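Alpha-glucosidase ([Eubacterium] rectale, PDB 6PNR) probably hydrolyses alpha-glycosides of the sulfosugar sulfoquinovose, as a sulfoquinovosidase of glycoside hydrolase family 31. Local coordinates at residues K233-D236 with W237-N240. Residues are numbered along the deposited sequence; the frame is centred on the assembly and turned at random.
Sequences KLPD and WVYN
Pro235 lays its CB over one face of the Trp237 indole at the pyrrole end, 3.3 Å from NE1, and the two side chains run alongside each other in the same direction. The Trp237 torsion accounts for this: chi1 of 55° wedges CG between the backbone N and the carbonyl carbon, turning the indole back beside the proline. Its NE1 is hydrogen-bonded to the carbonyl O of Asp435, which probably helps hold the ring's rotation, while Lys314 makes a cation-pi contact with it. The backbone evidence identifies a run of 3-10 turns: Val238 N donates to Pro235 O at 3.2 Å with an N-H...O angle of 163°, and Tyr239 N reaches Asp236 O at 3.3 Å. This 3-10 segment leads into strand 242-245, the first strand of the family 31 TIM barrel. Asp236 contributes mainly backbone, its O also meeting the edge of the Tyr239 ring, 3.4 Å from CD2. Over the centre of that ring sits Val238 CG2. At the far end, Tyr239 OH and Leu234 O each bond one water at 2.8 Å, and the water donates to Leu234 O. A phenylalanine in place of Tyr239 would probably keep the ring contacts but lose the hydroxyl, so the water would no longer link this position to Leu234 O. Tyr551, Lys559 and Val562 of helix 538-568 also touch the tyrosine.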
ATOM      1  N   LYS A 233       2.347 -13.552  40.850  1.00 28.60           N
ATOM      2  CA  LYS A 233       1.286 -14.542  40.733  1.00 25.86           C
ATOM      3  C   LYS A 233      -0.066 -13.842  40.626  1.00 28.93           C
ATOM      4  O   LYS A 233      -0.258 -12.732  41.131  1.00 27.37           O
ATOM      5  CB  LYS A 233       1.304 -15.487  41.936  1.00 30.01           C
ATOM      6  CG  LYS A 233       2.623 -16.239  42.068  1.00 30.71           C
ATOM      7  CD  LYS A 233       2.575 -17.337  43.132  1.00 43.32           C
ATOM      8  CE  LYS A 233       2.311 -16.781  44.522  1.00 47.04           C
ATOM      9  NZ  LYS A 233       2.151 -17.882  45.533  1.00 53.19           N
ATOM     10  N   LEU A 234      -0.996 -14.487  39.931  1.00 28.58           N
ATOM     11  CA  LEU A 234      -2.357 -13.978  39.865  1.00 30.45           C
ATOM     12  C   LEU A 234      -3.072 -14.205  41.200  1.00 30.27           C
ATOM     13  O   LEU A 234      -2.809 -15.193  41.890  1.00 30.36           O
ATOM     14  CB  LEU A 234      -3.137 -14.665  38.742  1.00 25.17           C
ATOM     15  CG  LEU A 234      -2.719 -14.358  37.313  1.00 25.26           C
ATOM     16  CD1 LEU A 234      -3.436 -15.296  36.362  1.00 28.02           C
ATOM     17  CD2 LEU A 234      -3.039 -12.902  36.959  1.00 25.62           C
ATOM     18  N   PRO A 235      -4.003 -13.319  41.570  1.00 30.45           N
ATOM     19  CA  PRO A 235      -4.769 -13.529  42.808  1.00 31.57           C
ATOM     20  C   PRO A 235      -5.498 -14.864  42.789  1.00 31.67           C
ATOM     21  O   PRO A 235      -6.000 -15.301  41.752  1.00 30.79           O
ATOM     22  CB  PRO A 235      -5.758 -12.357  42.819  1.00 27.70           C
ATOM     23  CG  PRO A 235      -5.137 -11.306  41.940  1.00 28.39           C
ATOM     24  CD  PRO A 235      -4.375 -12.070  40.883  1.00 25.80           C
ATOM     25  N   ASP A 236      -5.561 -15.519  43.962  1.00 33.84           N
ATOM     26  CA  ASP A 236      -6.219 -16.821  44.036  1.00 32.58           C
ATOM     27  C   ASP A 236      -7.666 -16.765  43.551  1.00 25.94           C
ATOM     28  O   ASP A 236      -8.179 -17.767  43.043  1.00 30.43           O
ATOM     29  CB  ASP A 236      -6.188 -17.371  45.466  1.00 35.56           C
ATOM     30  CG  ASP A 236      -5.022 -18.315  45.703  1.00 51.29           C
ATOM     31  OD1 ASP A 236      -4.387 -18.746  44.715  1.00 45.78           O
ATOM     32  OD2 ASP A 236      -4.734 -18.623  46.881  1.00 66.79           O
ATOM     33  N   TRP A 237      -8.348 -15.629  43.713  1.00 26.58           N
ATOM     34  CA  TRP A 237      -9.771 -15.617  43.381  1.00 29.49           C
ATOM     35  C   TRP A 237     -10.046 -15.738  41.883  1.00 29.26           C
ATOM     36  O   TRP A 237     -11.180 -16.071  41.516  1.00 27.80           O
ATOM     37  CB  TRP A 237     -10.464 -14.357  43.924  1.00 28.94           C
ATOM     38  CG  TRP A 237      -9.865 -13.033  43.515  1.00 28.32           C
ATOM     39  CD1 TRP A 237      -9.010 -12.266  44.255  1.00 29.65           C
ATOM     40  CD2 TRP A 237     -10.089 -12.314  42.290  1.00 27.56           C
ATOM     41  NE1 TRP A 237      -8.695 -11.121  43.574  1.00 27.91           N
ATOM     42  CE2 TRP A 237      -9.336 -11.126  42.364  1.00 25.49           C
ATOM     43  CE3 TRP A 237     -10.853 -12.558  41.142  1.00 29.71           C
ATOM     44  CZ2 TRP A 237      -9.317 -10.184  41.338  1.00 28.66           C
ATOM     45  CZ3 TRP A 237     -10.837 -11.620  40.119  1.00 28.81           C
ATOM     46  CH2 TRP A 237     -10.074 -10.447  40.225  1.00 32.00           C
ATOM     47  N   VAL A 238      -9.059 -15.493  41.005  1.00 28.84           N
ATOM     48  CA  VAL A 238      -9.368 -15.600  39.577  1.00 29.26           C
ATOM     49  C   VAL A 238      -9.745 -17.033  39.222  1.00 30.31           C
ATOM     50  O   VAL A 238     -10.534 -17.264  38.297  1.00 28.87           O
ATOM     51  CB  VAL A 238      -8.217 -15.098  38.665  1.00 29.60           C
ATOM     52  CG1 VAL A 238      -7.697 -13.732  39.087  1.00 28.65           C
ATOM     53  CG2 VAL A 238      -7.093 -16.123  38.541  1.00 29.09           C
ATOM     54  N   TYR A 239      -9.224 -18.013  39.957  1.00 27.00           N
ATOM     55  CA  TYR A 239      -9.479 -19.413  39.638  1.00 24.47           C
ATOM     56  C   TYR A 239     -10.848 -19.891  40.096  1.00 29.28           C
ATOM     57  O   TYR A 239     -11.180 -21.056  39.857  1.00 25.89           O
ATOM     58  CB  TYR A 239      -8.390 -20.312  40.260  1.00 28.26           C
ATOM     59  CG  TYR A 239      -6.995 -19.892  39.835  1.00 31.01           C
ATOM     60  CD1 TYR A 239      -6.496 -20.222  38.576  1.00 28.78           C
ATOM     61  CD2 TYR A 239      -6.200 -19.124  40.674  1.00 30.67           C
ATOM     62  CE1 TYR A 239      -5.231 -19.809  38.172  1.00 28.52           C
ATOM     63  CE2 TYR A 239      -4.927 -18.712  40.286  1.00 28.57           C
ATOM     64  CZ  TYR A 239      -4.447 -19.059  39.043  1.00 32.93           C
ATOM     65  OH  TYR A 239      -3.182 -18.643  38.680  1.00 31.90           O
ATOM     66  N   ASN A 240     -11.634 -19.042  40.761  1.00 27.85           N
ATOM     67  CA  ASN A 240     -12.999 -19.398  41.145  1.00 25.25           C
ATOM     68  C   ASN A 240     -13.941 -19.551  39.955  1.00 26.20           C
ATOM     69  O   ASN A 240     -15.065 -20.020  40.144  1.00 25.92           O
ATOM     70  CB  ASN A 240     -13.581 -18.345  42.105  1.00 26.15           C
ATOM     71  CG  ASN A 240     -12.881 -18.321  43.458  1.00 32.59           C
ATOM     72  OD1 ASN A 240     -12.260 -19.297  43.855  1.00 29.80           O
ATOM     73  ND2 ASN A 240     -13.007 -17.207  44.180  1.00 29.36           N
TER
HETATM   74  O   HOH W   1      -1.714 -17.442  40.706  1.00 29.48           O